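Long-range contacts in Baccell_00875 (Bacteroides cellulosilyticus DSM 14838, PDB 5NO8), which probably acts as a polysaccharide lyase that removes the rhamnose caps from complex arabinogalactan proteins: residues A[392-396]-A[447-453]; A[458-462]-A[502-506]; A[490-496]-A[547-551]; A[619-624]-A[686-690]. All blocks are in the same frame, centred on the assembly; numbering follows the deposited sequence.

Contact 1: residues A[392-396]-A[447-453]; sequences GAERL and RGYNYMW
The indole of Trp453 lies against Ala393 and Glu394, with CE3 3.5 Å from Ala393 O and CH2 3.6 Å from Glu394 CG. Trp453 sits in the first turns of helix 448-465, rotamer m. Leu396 CB lies 3.8 Å from Trp453 CB. The 392-396 segment enters helix 396-409 through a tight turn. Ala393 has phi/psi 54/-124, and Glu394 and Arg395 form a short 3-10 piece. Its bonds run from Arg395 N to Gly392 O (3.0 Å) and from Leu396 N to Ala393 O (3.1 Å). In register, the CA of Ala393 is 5.0 Å from that of Asn450, and the CA of Leu396 is 6.1 Å from that of Trp453. Ala393 CB is 3.3 Å from Asn450 OD1. A water donates to Ala393 O (3.1 Å) and to Asn450 O (2.9 Å). Arg447 is extended, with chi1 to chi3 all t, and reaches Glu394 end-on. Arg447 NH1 bonds Glu394 OE2 at 2.8 Å and Arg447 NH2 bonds Glu394 OE1 at 2.9 Å. This is a bidentate salt bridge. The contact joins the turn leading into inner helix 396-409 of an alpha/alpha toroid to the N-terminal turn of inner helix 448-465. Glu537 pairs with Arg447 NE. The buried guanidinium is held between two carboxylates, so it is fixed in orientation as well as paired in charge.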
loop_
_atom_site.group_PDB
_atom_site.type_symbol
_atom_site.label_atom_id
_atom_site.label_comp_id
_atom_site.label_asym_id
_atom_site.label_seq_id
_atom_site.Cartn_x
_atom_site.Cartn_y
_atom_site.Cartn_z
ATOM N N GLY A 392 -1.295 -9.467 -22.221
ATOM C CA GLY A 392 -2.647 -8.949 -22.048
ATOM C C GLY A 392 -2.920 -8.630 -20.591
ATOM O O GLY A 392 -2.011 -8.191 -19.859
ATOM N N ALA A 393 -4.158 -8.873 -20.163
ATOM C CA ALA A 393 -4.587 -8.679 -18.778
ATOM C C ALA A 393 -4.269 -7.252 -18.298
ATOM O O ALA A 393 -4.663 -6.288 -18.960
ATOM C CB ALA A 393 -3.980 -9.749 -17.865
ATOM N N GLU A 394 -3.525 -7.099 -17.205
ATOM C CA GLU A 394 -3.292 -5.770 -16.656
ATOM C C GLU A 394 -2.475 -4.868 -17.588
ATOM O O GLU A 394 -2.451 -3.653 -17.371
ATOM C CB GLU A 394 -2.537 -5.854 -15.318
ATOM C CG GLU A 394 -3.358 -6.254 -14.117
ATOM C CD GLU A 394 -3.516 -7.752 -13.914
ATOM O OE1 GLU A 394 -3.215 -8.575 -14.827
ATOM O OE2 GLU A 394 -3.959 -8.104 -12.798
ATOM N N ARG A 395 -1.766 -5.443 -18.559
ATOM C CA ARG A 395 -1.000 -4.642 -19.549
ATOM C C ARG A 395 -1.893 -3.780 -20.459
ATOM O O ARG A 395 -1.396 -2.837 -21.086
ATOM C CB ARG A 395 -0.075 -5.511 -20.402
ATOM C CG ARG A 395 1.315 -5.809 -19.843
ATOM C CD ARG A 395 1.306 -6.486 -18.489
ATOM N NE ARG A 395 0.710 -7.824 -18.557
ATOM C CZ ARG A 395 0.371 -8.554 -17.498
ATOM N NH1 ARG A 395 0.585 -8.100 -16.253
ATOM N NH2 ARG A 395 -0.188 -9.754 -17.677
ATOM N N LEU A 396 -3.195 -4.066 -20.506
ATOM C CA LEU A 396 -4.202 -3.150 -21.079
ATOM C C LEU A 396 -4.122 -1.702 -20.582
ATOM O O LEU A 396 -4.486 -0.785 -21.315
ATOM C CB LEU A 396 -5.630 -3.667 -20.890
ATOM C CG LEU A 396 -6.168 -4.654 -21.946
ATOM C CD1 LEU A 396 -6.540 -3.868 -23.210
ATOM C CD2 LEU A 396 -5.198 -5.771 -22.290
ATOM N N ARG A 447 -10.383 -14.978 -17.456
ATOM C CA ARG A 447 -10.430 -14.305 -16.150
ATOM C C ARG A 447 -11.263 -13.028 -16.236
ATOM O O ARG A 447 -11.035 -12.200 -17.108
ATOM C CB ARG A 447 -8.981 -13.997 -15.764
ATOM C CG ARG A 447 -8.730 -13.074 -14.590
ATOM C CD ARG A 447 -7.259 -12.711 -14.605
ATOM N NE ARG A 447 -6.786 -11.975 -13.439
ATOM C CZ ARG A 447 -5.913 -10.951 -13.474
ATOM N NH1 ARG A 447 -5.515 -10.398 -12.332
ATOM N NH2 ARG A 447 -5.438 -10.464 -14.639
ATOM N N GLY A 448 -12.197 -12.850 -15.307
ATOM C CA GLY A 448 -13.214 -11.795 -15.412
ATOM C C GLY A 448 -12.658 -10.381 -15.420
ATOM O O GLY A 448 -13.211 -9.496 -16.070
ATOM N N TYR A 449 -11.572 -10.183 -14.683
ATOM C CA TYR A 449 -10.892 -8.880 -14.596
ATOM C C TYR A 449 -10.528 -8.373 -15.982
ATOM O O TYR A 449 -10.682 -7.180 -16.274
ATOM C CB TYR A 449 -9.603 -8.994 -13.755
ATOM C CG TYR A 449 -9.810 -9.180 -12.257
ATOM C CD1 TYR A 449 -10.253 -8.127 -11.467
ATOM C CD2 TYR A 449 -9.509 -10.399 -11.619
ATOM C CE1 TYR A 449 -10.432 -8.267 -10.097
ATOM C CE2 TYR A 449 -9.666 -10.546 -10.229
ATOM C CZ TYR A 449 -10.135 -9.471 -9.479
ATOM O OH TYR A 449 -10.323 -9.562 -8.120
ATOM N N ASN A 450 -10.076 -9.277 -16.847
ATOM C CA ASN A 450 -9.492 -8.887 -18.118
ATOM C C ASN A 450 -10.515 -8.233 -19.035
ATOM O O ASN A 450 -10.146 -7.376 -19.842
ATOM C CB ASN A 450 -8.851 -10.083 -18.830
ATOM C CG ASN A 450 -7.710 -10.699 -18.046
ATOM O OD1 ASN A 450 -7.209 -10.120 -17.070
ATOM N ND2 ASN A 450 -7.269 -11.875 -18.486
ATOM N N TYR A 451 -11.788 -8.601 -18.892
ATOM C CA TYR A 451 -12.858 -8.086 -19.762
ATOM C C TYR A 451 -13.151 -6.605 -19.540
ATOM O O TYR A 451 -13.512 -5.888 -20.483
ATOM C CB TYR A 451 -14.157 -8.850 -19.522
ATOM C CG TYR A 451 -14.132 -10.276 -20.026
ATOM C CD1 TYR A 451 -13.374 -11.253 -19.374
ATOM C CD2 TYR A 451 -14.872 -10.652 -21.161
ATOM C CE1 TYR A 451 -13.341 -12.557 -19.830
ATOM C CE2 TYR A 451 -14.855 -11.963 -21.625
ATOM C CZ TYR A 451 -14.089 -12.914 -20.958
ATOM O OH TYR A 451 -14.045 -14.215 -21.399
ATOM N N MET A 452 -13.069 -6.162 -18.285
ATOM C CA MET A 452 -13.346 -4.759 -17.947
ATOM C C MET A 452 -12.342 -3.837 -18.597
ATOM O O MET A 452 -12.695 -2.751 -19.040
ATOM C CB MET A 452 -13.294 -4.528 -16.445
ATOM C CG MET A 452 -14.277 -5.347 -15.628
ATOM S SD MET A 452 -15.973 -5.297 -16.278
ATOM C CE MET A 452 -15.985 -6.705 -17.371
ATOM N N TRP A 453 -11.093 -4.279 -18.614
ATOM C CA TRP A 453 -9.982 -3.461 -19.104
ATOM C C TRP A 453 -9.986 -3.418 -20.625
ATOM O O TRP A 453 -9.750 -2.364 -21.213
ATOM C CB TRP A 453 -8.657 -3.981 -18.569
ATOM C CG TRP A 453 -8.601 -4.008 -17.062
ATOM C CD1 TRP A 453 -9.167 -3.105 -16.192
ATOM C CD2 TRP A 453 -7.959 -4.997 -16.259
ATOM N NE1 TRP A 453 -8.896 -3.473 -14.902
ATOM C CE2 TRP A 453 -8.160 -4.632 -14.913
ATOM C CE3 TRP A 453 -7.224 -6.154 -16.547
ATOM C CZ2 TRP A 453 -7.644 -5.387 -13.846
ATOM C CZ3 TRP A 453 -6.725 -6.911 -15.492
ATOM C CH2 TRP A 453 -6.932 -6.513 -14.155
HETATM O O HOH W 1 -7.283 -7.443 -20.213
#

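Contact 2: residues A[458-462]-A[502-506]; sequences YFQMY and SLKEA
Two helices meet here. Residues 458-462 are helical throughout. Residues 502-505 lie near the C-terminal end of the second helix; Ala506 N bonds Ser502 O at 2.9 Å. In register, the CA of Phe459 is 6.3 Å from the CA of Ser502. Phe459 and Tyr462 point their CA-to-CB bonds toward the other helix, as do Ser502, Glu505 and Ala506.

Most of the contact is van der Waals packing. Phe459, rotamer m, places its CB 3.7 Å from Ser502 OG. Tyr462 is t, which extends its ring to the C-terminal end of the second helix. Tyr462 CE2 is 3.9 Å from Ser502 O, Tyr462 CZ is 4.1 Å from Ala506 CB, and Tyr462 OH is 3.7 Å from Glu505 CB. About 267 Å² is buried in all.

Helices 448-465 and 496-505 are successive inner helices of the alpha/alpha toroid, and the outer helix 469-485 links them along the chain. Val471 of that outer helix touches both Tyr462 and Leu503.

Polar groups add no clear hydrogen bond across the pair. Tyr462 OH comes within 3.4 Å of Ala506 N, but the angle is poor. Ser502 OG instead bonds Leu498 O within its own helix. Glu505 OE2 bonds Gln501 NE2, also in the same helix.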
loop_
_atom_site.group_PDB
_atom_site.type_symbol
_atom_site.label_atom_id
_atom_site.label_comp_id
_atom_site.label_asym_id
_atom_site.label_seq_id
_atom_site.Cartn_x
_atom_site.Cartn_y
_atom_site.Cartn_z
ATOM N N TYR A 458 -11.777 -0.218 -25.470
ATOM C CA TYR A 458 -12.632 -0.004 -26.647
ATOM C C TYR A 458 -13.469 1.255 -26.532
ATOM O O TYR A 458 -13.518 2.038 -27.482
ATOM C CB TYR A 458 -13.510 -1.249 -26.946
ATOM C CG TYR A 458 -12.786 -2.510 -27.353
ATOM C CD1 TYR A 458 -11.543 -2.495 -27.958
ATOM C CD2 TYR A 458 -13.394 -3.759 -27.170
ATOM C CE1 TYR A 458 -10.908 -3.668 -28.341
ATOM C CE2 TYR A 458 -12.778 -4.928 -27.556
ATOM C CZ TYR A 458 -11.549 -4.892 -28.137
ATOM O OH TYR A 458 -10.930 -6.051 -28.512
ATOM N N PHE A 459 -14.091 1.508 -25.385
ATOM C CA PHE A 459 -14.866 2.721 -25.222
ATOM C C PHE A 459 -13.984 3.980 -25.343
ATOM O O PHE A 459 -14.400 4.971 -25.952
ATOM C CB PHE A 459 -15.620 2.749 -23.908
ATOM C CG PHE A 459 -16.700 1.693 -23.775
ATOM C CD1 PHE A 459 -17.704 1.561 -24.731
ATOM C CD2 PHE A 459 -16.743 0.870 -22.649
ATOM C CE1 PHE A 459 -18.714 0.611 -24.570
ATOM C CE2 PHE A 459 -17.730 -0.087 -22.491
ATOM C CZ PHE A 459 -18.730 -0.206 -23.450
ATOM N N GLN A 460 -12.764 3.917 -24.819
ATOM C CA GLN A 460 -11.818 5.038 -24.978
ATOM C C GLN A 460 -11.443 5.237 -26.455
ATOM O O GLN A 460 -11.328 6.377 -26.923
ATOM C CB GLN A 460 -10.552 4.792 -24.153
ATOM C CG GLN A 460 -10.771 4.701 -22.649
ATOM C CD GLN A 460 -11.019 6.030 -21.979
ATOM O OE1 GLN A 460 -11.176 7.062 -22.638
ATOM N NE2 GLN A 460 -11.090 6.009 -20.642
ATOM N N MET A 461 -11.214 4.135 -27.168
ATOM C CA MET A 461 -10.907 4.177 -28.607
ATOM C C MET A 461 -12.026 4.780 -29.466
ATOM O O MET A 461 -11.734 5.351 -30.524
ATOM C CB MET A 461 -10.502 2.812 -29.144
ATOM C CG MET A 461 -9.136 2.310 -28.710
ATOM S SD MET A 461 -7.782 3.345 -29.241
ATOM C CE MET A 461 -7.739 3.138 -31.041
ATOM N N TYR A 462 -13.278 4.706 -29.021
ATOM C CA TYR A 462 -14.351 5.472 -29.663
ATOM C C TYR A 462 -14.078 6.964 -29.575
ATOM O O TYR A 462 -14.229 7.682 -30.561
ATOM C CB TYR A 462 -15.709 5.156 -29.036
ATOM C CG TYR A 462 -16.850 6.078 -29.426
ATOM C CD1 TYR A 462 -17.292 6.174 -30.759
ATOM C CD2 TYR A 462 -17.515 6.817 -28.462
ATOM C CE1 TYR A 462 -18.361 6.995 -31.095
ATOM C CE2 TYR A 462 -18.575 7.641 -28.785
ATOM C CZ TYR A 462 -19.002 7.723 -30.098
ATOM O OH TYR A 462 -20.057 8.571 -30.360
ATOM N N SER A 502 -20.551 6.450 -23.692
ATOM C CA SER A 502 -20.193 6.088 -25.056
ATOM C C SER A 502 -21.430 5.584 -25.852
ATOM O O SER A 502 -21.619 5.946 -27.018
ATOM C CB SER A 502 -19.095 5.033 -25.040
ATOM O OG SER A 502 -17.949 5.554 -24.382
ATOM N N LEU A 503 -22.250 4.764 -25.200
ATOM C CA LEU A 503 -23.540 4.333 -25.767
ATOM C C LEU A 503 -24.513 5.490 -26.003
ATOM O O LEU A 503 -25.136 5.530 -27.051
ATOM C CB LEU A 503 -24.180 3.255 -24.889
ATOM C CG LEU A 503 -23.440 1.918 -24.916
ATOM C CD1 LEU A 503 -23.869 1.010 -23.772
ATOM C CD2 LEU A 503 -23.594 1.182 -26.243
ATOM N N LYS A 504 -24.638 6.420 -25.054
ATOM C CA LYS A 504 -25.475 7.613 -25.239
ATOM C C LYS A 504 -24.981 8.446 -26.427
ATOM O O LYS A 504 -25.781 8.789 -27.305
ATOM C CB LYS A 504 -25.556 8.471 -23.968
ATOM N N GLU A 505 -23.667 8.699 -26.487
ATOM C CA GLU A 505 -23.057 9.504 -27.563
ATOM C C GLU A 505 -23.129 8.844 -28.936
ATOM O O GLU A 505 -23.267 9.531 -29.943
ATOM C CB GLU A 505 -21.585 9.830 -27.259
ATOM C CG GLU A 505 -21.394 10.855 -26.150
ATOM C CD GLU A 505 -19.934 11.024 -25.690
ATOM O OE1 GLU A 505 -19.028 10.244 -26.100
ATOM O OE2 GLU A 505 -19.699 11.960 -24.886
ATOM N N ALA A 506 -23.003 7.522 -28.976
ATOM C CA ALA A 506 -23.116 6.782 -30.217
ATOM C C ALA A 506 -24.577 6.589 -30.652
ATOM O O ALA A 506 -24.816 6.038 -31.722
ATOM C CB ALA A 506 -22.426 5.437 -30.103
#

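Contact 3: residues A[490-496]-A[547-551]; sequences YAIGIPV and PAIQF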
loop_
_atom_site.group_PDB
_atom_site.type_symbol
_atom_site.label_atom_id
_atom_site.label_comp_id
_atom_site.label_asym_id
_atom_site.label_seq_id
_atom_site.Cartn_x
_atom_site.Cartn_y
_atom_site.Cartn_z
ATOM N N TYR A 490 -16.421 -8.709 -8.427
ATOM C CA TYR A 490 -15.949 -7.407 -7.956
ATOM C C TYR A 490 -14.746 -6.972 -8.792
ATOM O O TYR A 490 -13.612 -6.835 -8.293
ATOM C CB TYR A 490 -15.584 -7.469 -6.483
ATOM C CG TYR A 490 -16.768 -7.533 -5.547
ATOM C CD1 TYR A 490 -17.632 -8.634 -5.529
ATOM C CD2 TYR A 490 -17.020 -6.493 -4.673
ATOM C CE1 TYR A 490 -18.726 -8.664 -4.661
ATOM C CE2 TYR A 490 -18.104 -6.515 -3.798
ATOM C CZ TYR A 490 -18.960 -7.607 -3.795
ATOM O OH TYR A 490 -20.030 -7.601 -2.905
ATOM N N ALA A 491 -15.002 -6.704 -10.056
ATOM C CA ALA A 491 -13.920 -6.431 -11.002
ATOM C C ALA A 491 -13.421 -5.009 -10.779
ATOM O O ALA A 491 -14.180 -4.146 -10.352
ATOM C CB ALA A 491 -14.424 -6.586 -12.430
ATOM N N ILE A 492 -12.152 -4.782 -11.119
ATOM C CA ILE A 492 -11.534 -3.481 -10.988
ATOM C C ILE A 492 -11.843 -2.620 -12.226
ATOM O O ILE A 492 -11.631 -3.048 -13.373
ATOM C CB ILE A 492 -10.010 -3.608 -10.845
ATOM C CG1 ILE A 492 -9.658 -4.395 -9.571
ATOM C CG2 ILE A 492 -9.376 -2.213 -10.816
ATOM C CD1 ILE A 492 -8.288 -5.021 -9.624
ATOM N N GLY A 493 -12.315 -1.407 -11.976
ATOM C CA GLY A 493 -12.511 -0.429 -13.032
ATOM C C GLY A 493 -13.594 -0.858 -14.004
ATOM O O GLY A 493 -13.415 -0.785 -15.220
ATOM N N ILE A 494 -14.719 -1.331 -13.470
ATOM C CA ILE A 494 -15.874 -1.626 -14.320
ATOM C C ILE A 494 -16.242 -0.268 -14.937
ATOM O O ILE A 494 -16.489 0.674 -14.197
ATOM C CB ILE A 494 -17.042 -2.193 -13.500
ATOM C CG1 ILE A 494 -16.646 -3.554 -12.901
ATOM C CG2 ILE A 494 -18.286 -2.321 -14.380
ATOM C CD1 ILE A 494 -17.528 -4.002 -11.752
ATOM N N PRO A 495 -16.206 -0.147 -16.280
ATOM C CA PRO A 495 -16.361 1.180 -16.895
ATOM C C PRO A 495 -17.826 1.669 -17.017
ATOM O O PRO A 495 -18.357 1.796 -18.129
ATOM C CB PRO A 495 -15.692 0.992 -18.262
ATOM C CG PRO A 495 -15.933 -0.439 -18.586
ATOM C CD PRO A 495 -15.858 -1.175 -17.283
ATOM N N VAL A 496 -18.454 1.960 -15.882
ATOM C CA VAL A 496 -19.874 2.319 -15.841
ATOM C C VAL A 496 -20.179 3.643 -16.556
ATOM O O VAL A 496 -20.961 3.688 -17.503
ATOM C CB VAL A 496 -20.399 2.358 -14.387
ATOM C CG1 VAL A 496 -21.830 2.874 -14.303
ATOM C CG2 VAL A 496 -20.291 0.983 -13.745
ATOM N N PRO A 547 -12.912 -1.411 -5.638
ATOM C CA PRO A 547 -13.760 -1.538 -6.843
ATOM C C PRO A 547 -15.271 -1.607 -6.588
ATOM O O PRO A 547 -16.037 -1.101 -7.416
ATOM C CB PRO A 547 -13.299 -2.850 -7.438
ATOM C CG PRO A 547 -11.867 -2.923 -7.064
ATOM C CD PRO A 547 -11.834 -2.408 -5.654
ATOM N N ALA A 548 -15.685 -2.222 -5.475
ATOM C CA ALA A 548 -17.107 -2.234 -5.092
ATOM C C ALA A 548 -17.631 -0.821 -5.024
ATOM O O ALA A 548 -18.669 -0.495 -5.599
ATOM C CB ALA A 548 -17.316 -2.919 -3.735
ATOM N N ILE A 549 -16.885 0.040 -4.349
ATOM C CA ILE A 549 -17.332 1.396 -4.092
ATOM C C ILE A 549 -17.193 2.257 -5.355
ATOM O O ILE A 549 -18.042 3.140 -5.605
ATOM C CB ILE A 549 -16.547 2.024 -2.926
ATOM C CG1 ILE A 549 -16.682 1.163 -1.664
ATOM C CG2 ILE A 549 -16.991 3.440 -2.645
ATOM C CD1 ILE A 549 -15.846 1.656 -0.508
ATOM N N GLN A 550 -16.135 1.998 -6.128
ATOM C CA GLN A 550 -15.873 2.646 -7.427
ATOM C C GLN A 550 -17.074 2.398 -8.351
ATOM O O GLN A 550 -17.618 3.320 -8.965
ATOM C CB GLN A 550 -14.589 2.054 -8.041
ATOM C CG GLN A 550 -14.139 2.599 -9.390
ATOM C CD GLN A 550 -13.015 1.774 -10.021
ATOM O OE1 GLN A 550 -12.859 0.564 -9.755
ATOM N NE2 GLN A 550 -12.227 2.422 -10.873
ATOM N N PHE A 551 -17.512 1.151 -8.387
ATOM C CA PHE A 551 -18.684 0.778 -9.180
ATOM C C PHE A 551 -19.966 1.448 -8.700
ATOM O O PHE A 551 -20.703 2.067 -9.497
ATOM C CB PHE A 551 -18.868 -0.728 -9.158
ATOM C CG PHE A 551 -20.066 -1.174 -9.927
ATOM C CD1 PHE A 551 -19.959 -1.437 -11.258
ATOM C CD2 PHE A 551 -21.305 -1.269 -9.303
ATOM C CE1 PHE A 551 -21.062 -1.825 -12.002
ATOM C CE2 PHE A 551 -22.413 -1.654 -10.022
ATOM C CZ PHE A 551 -22.292 -1.934 -11.365
HETATM O O HOH W 2 -15.150 -1.539 -10.297
#
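A buried loop with no regular structure is tied to a helix by one glutamine side chain and one water. Gln550 is extended, chi1 and chi2 both t, and its OE1 accepts a hydrogen bond from Gly493 N at 3.0 Å. Gly493 has positive phi (66/46), a conformation that suits glycine. Water 2 accepts from Ile494 N at 3.2 Å. It also lies 2.8 Å from Ala491 O and 3.0 Å from Pro547 O, bridging the two backbones. Pro547 has no amide proton, so the helix is kinked there. Its ring faces the loop, with Pro547 CB 3.3 Å from Ala491 O and Pro547 CG 3.7 Å from Ile492 CG1.

The loop leads from outer helix 469-485 to inner helix 496-505 of the alpha/alpha toroid. It packs against the next inner helix, 542-559. Pro495 centres an inverse gamma turn, with Val496 N bonded to Ile494 O at 2.9 Å, and is the N-cap of helix 496-505.

Apolar contacts continue along the helix. Tyr490 CE2 meets Ala548 CB at 3.7 Å, near the plane of the tyrosine ring. Phe551 CD1 is 3.6 Å from Ile494 CD1, and Phe551 CE1 is 3.4 Å from Val496 CG2. Phe526 stacks on Tyr490 and meets Phe551 edge-to-face. Gln550 NE2 bonds Tyr686 OH and a glycerol, probably from the crystallisation liquor.

Contact 4: residues A[619-624]-A[686-690]; sequences GAVYYY and YYLLV
Both segments are regular alpha helix and run nearly parallel, with 13° between their N-to-C directions. Their axes come within 9.4 Å. In register, the CA of Tyr623 is 5.8 Å from the CA of Val690. The small residues Gly619 and Ala620 lie where the helices meet. Gly619 O is 3.8 Å from Val690 CG2. Ala620 CB is 3.6 Å from Tyr686 CD1 and 3.9 Å from Leu689 CD2. Tyr623 is t, and one face of its ring receives Leu689 O, which is 3.6 Å from Tyr623 CE1. Leu689, rotamer t,p, also places CG 3.7 Å from Tyr623 CE2. Tyr623 CB lies 3.9 Å from Val690 CG2. Tyr624 is m, and its CZ is 4.0 Å from Leu689 CD2. Leu689 thus packs against both tyrosines.

Helices 615-629 and 682-692 belong to the inner ring of the alpha/alpha toroid, where inner helices share one direction. Outer helix 632-644 follows 615-629 in the chain and touches Tyr623 and Val690. The hydroxyl of Tyr686 bonds Gln550 of inner helix 542-559. No hydrogen bond crosses between the two segments, so they hold together by van der Waals packing, mostly apolar and aromatic.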
loop_
_atom_site.group_PDB
_atom_site.type_symbol
_atom_site.label_atom_id
_atom_site.label_comp_id
_atom_site.label_asym_id
_atom_site.label_seq_id
_atom_site.Cartn_x
_atom_site.Cartn_y
_atom_site.Cartn_z
ATOM N N GLY A 619 -8.043 6.481 -4.745
ATOM C CA GLY A 619 -8.102 7.824 -5.310
ATOM C C GLY A 619 -9.317 7.992 -6.216
ATOM O O GLY A 619 -10.005 8.979 -6.106
ATOM N N ALA A 620 -9.542 7.038 -7.113
ATOM C CA ALA A 620 -10.725 7.079 -7.977
ATOM C C ALA A 620 -12.010 7.139 -7.161
ATOM O O ALA A 620 -12.892 7.958 -7.434
ATOM C CB ALA A 620 -10.749 5.911 -8.917
ATOM N N VAL A 621 -12.097 6.298 -6.127
ATOM C CA VAL A 621 -13.232 6.296 -5.235
ATOM C C VAL A 621 -13.459 7.645 -4.588
ATOM O O VAL A 621 -14.608 8.114 -4.514
ATOM C CB VAL A 621 -13.092 5.216 -4.133
ATOM C CG1 VAL A 621 -14.138 5.414 -3.026
ATOM C CG2 VAL A 621 -13.180 3.829 -4.741
ATOM N N TYR A 622 -12.387 8.266 -4.074
ATOM C CA TYR A 622 -12.492 9.558 -3.426
ATOM C C TYR A 622 -12.959 10.629 -4.410
ATOM O O TYR A 622 -13.759 11.484 -4.040
ATOM C CB TYR A 622 -11.158 9.996 -2.820
ATOM C CG TYR A 622 -10.669 9.209 -1.635
ATOM C CD1 TYR A 622 -11.505 8.304 -0.949
ATOM C CD2 TYR A 622 -9.363 9.368 -1.175
ATOM C CE1 TYR A 622 -11.045 7.614 0.158
ATOM C CE2 TYR A 622 -8.909 8.666 -0.071
ATOM C CZ TYR A 622 -9.759 7.812 0.595
ATOM O OH TYR A 622 -9.301 7.085 1.676
ATOM N N TYR A 623 -12.454 10.555 -5.639
ATOM C CA TYR A 623 -12.887 11.438 -6.746
ATOM C C TYR A 623 -14.396 11.294 -7.019
ATOM O O TYR A 623 -15.140 12.298 -7.045
ATOM C CB TYR A 623 -12.040 11.146 -7.988
ATOM C CG TYR A 623 -12.621 11.583 -9.308
ATOM C CD1 TYR A 623 -12.493 12.904 -9.748
ATOM C CD2 TYR A 623 -13.252 10.668 -10.137
ATOM C CE1 TYR A 623 -13.023 13.299 -10.978
ATOM C CE2 TYR A 623 -13.779 11.041 -11.350
ATOM C CZ TYR A 623 -13.676 12.351 -11.757
ATOM O OH TYR A 623 -14.215 12.685 -12.972
ATOM N N TYR A 624 -14.852 10.060 -7.165
ATOM C CA TYR A 624 -16.288 9.831 -7.400
ATOM C C TYR A 624 -17.124 10.228 -6.190
ATOM O O TYR A 624 -18.217 10.780 -6.345
ATOM C CB TYR A 624 -16.586 8.386 -7.773
ATOM C CG TYR A 624 -16.086 7.930 -9.117
ATOM C CD1 TYR A 624 -16.483 8.569 -10.285
ATOM C CD2 TYR A 624 -15.243 6.834 -9.234
ATOM C CE1 TYR A 624 -16.041 8.153 -11.516
ATOM C CE2 TYR A 624 -14.804 6.403 -10.461
ATOM C CZ TYR A 624 -15.204 7.084 -11.607
ATOM O OH TYR A 624 -14.773 6.663 -12.818
ATOM N N TYR A 686 -5.471 6.491 -13.538
ATOM C CA TYR A 686 -6.255 7.050 -12.473
ATOM C C TYR A 686 -5.839 8.465 -12.079
ATOM O O TYR A 686 -6.684 9.268 -11.640
ATOM C CB TYR A 686 -6.310 6.074 -11.297
ATOM C CG TYR A 686 -7.257 4.938 -11.612
ATOM C CD1 TYR A 686 -8.621 5.171 -11.727
ATOM C CD2 TYR A 686 -6.786 3.683 -11.902
ATOM C CE1 TYR A 686 -9.503 4.144 -12.036
ATOM C CE2 TYR A 686 -7.657 2.643 -12.215
ATOM C CZ TYR A 686 -9.011 2.884 -12.266
ATOM O OH TYR A 686 -9.859 1.857 -12.565
ATOM N N TYR A 687 -4.561 8.791 -12.278
ATOM C CA TYR A 687 -4.087 10.154 -12.092
ATOM C C TYR A 687 -4.877 11.094 -13.022
ATOM O O TYR A 687 -5.336 12.143 -12.599
ATOM C CB TYR A 687 -2.596 10.262 -12.388
ATOM C CG TYR A 687 -2.069 11.637 -12.166
ATOM C CD1 TYR A 687 -2.173 12.607 -13.150
ATOM C CD2 TYR A 687 -1.515 11.998 -10.937
ATOM C CE1 TYR A 687 -1.709 13.901 -12.929
ATOM C CE2 TYR A 687 -1.073 13.277 -10.716
ATOM C CZ TYR A 687 -1.173 14.219 -11.721
ATOM O OH TYR A 687 -0.734 15.507 -11.454
ATOM N N LEU A 688 -5.025 10.681 -14.267
ATOM C CA LEU A 688 -5.741 11.484 -15.270
ATOM C C LEU A 688 -7.243 11.496 -15.073
ATOM O O LEU A 688 -7.879 12.502 -15.381
ATOM C CB LEU A 688 -5.370 11.056 -16.677
ATOM C CG LEU A 688 -3.897 11.319 -17.006
ATOM C CD1 LEU A 688 -3.505 10.716 -18.307
ATOM C CD2 LEU A 688 -3.561 12.813 -17.009
ATOM N N LEU A 689 -7.811 10.428 -14.515
ATOM C CA LEU A 689 -9.205 10.473 -14.065
ATOM C C LEU A 689 -9.430 11.518 -12.990
ATOM O O LEU A 689 -10.284 12.411 -13.102
ATOM C CB LEU A 689 -9.648 9.094 -13.550
ATOM C CG LEU A 689 -11.093 9.080 -13.016
ATOM C CD1 LEU A 689 -12.052 9.191 -14.210
ATOM C CD2 LEU A 689 -11.333 7.812 -12.238
ATOM N N VAL A 690 -8.632 11.434 -11.926
ATOM C CA VAL A 690 -8.794 12.278 -10.777
ATOM C C VAL A 690 -8.575 13.745 -11.110
ATOM O O VAL A 690 -9.318 14.589 -10.614
ATOM C CB VAL A 690 -7.832 11.855 -9.647
ATOM C CG1 VAL A 690 -7.700 12.914 -8.567
ATOM C CG2 VAL A 690 -8.296 10.532 -9.065
#

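How the contacts relate
All four contacts lie in the helical C-terminal domain, an alpha/alpha toroid. Contacts 1 and 2 share inner helix 448-465, and their centres are 18 Å apart. Contact 3 touches contact 1, centres 13 Å apart, through Met452 and Trp453 against Ala491, Ile492 and Ile494. It also touches contact 4, centres 12 Å apart, where Gln550 meets Tyr686. Contacts 2 and 3 alternate along the chain because the loop 490-496 lies between the two segments of contact 2, and 547-551 comes after both. The other pairs come in series. Taken with the touch between contacts 3 and 4, they run from inner helix to inner helix, 396-409 to 682-692, round the inner ring.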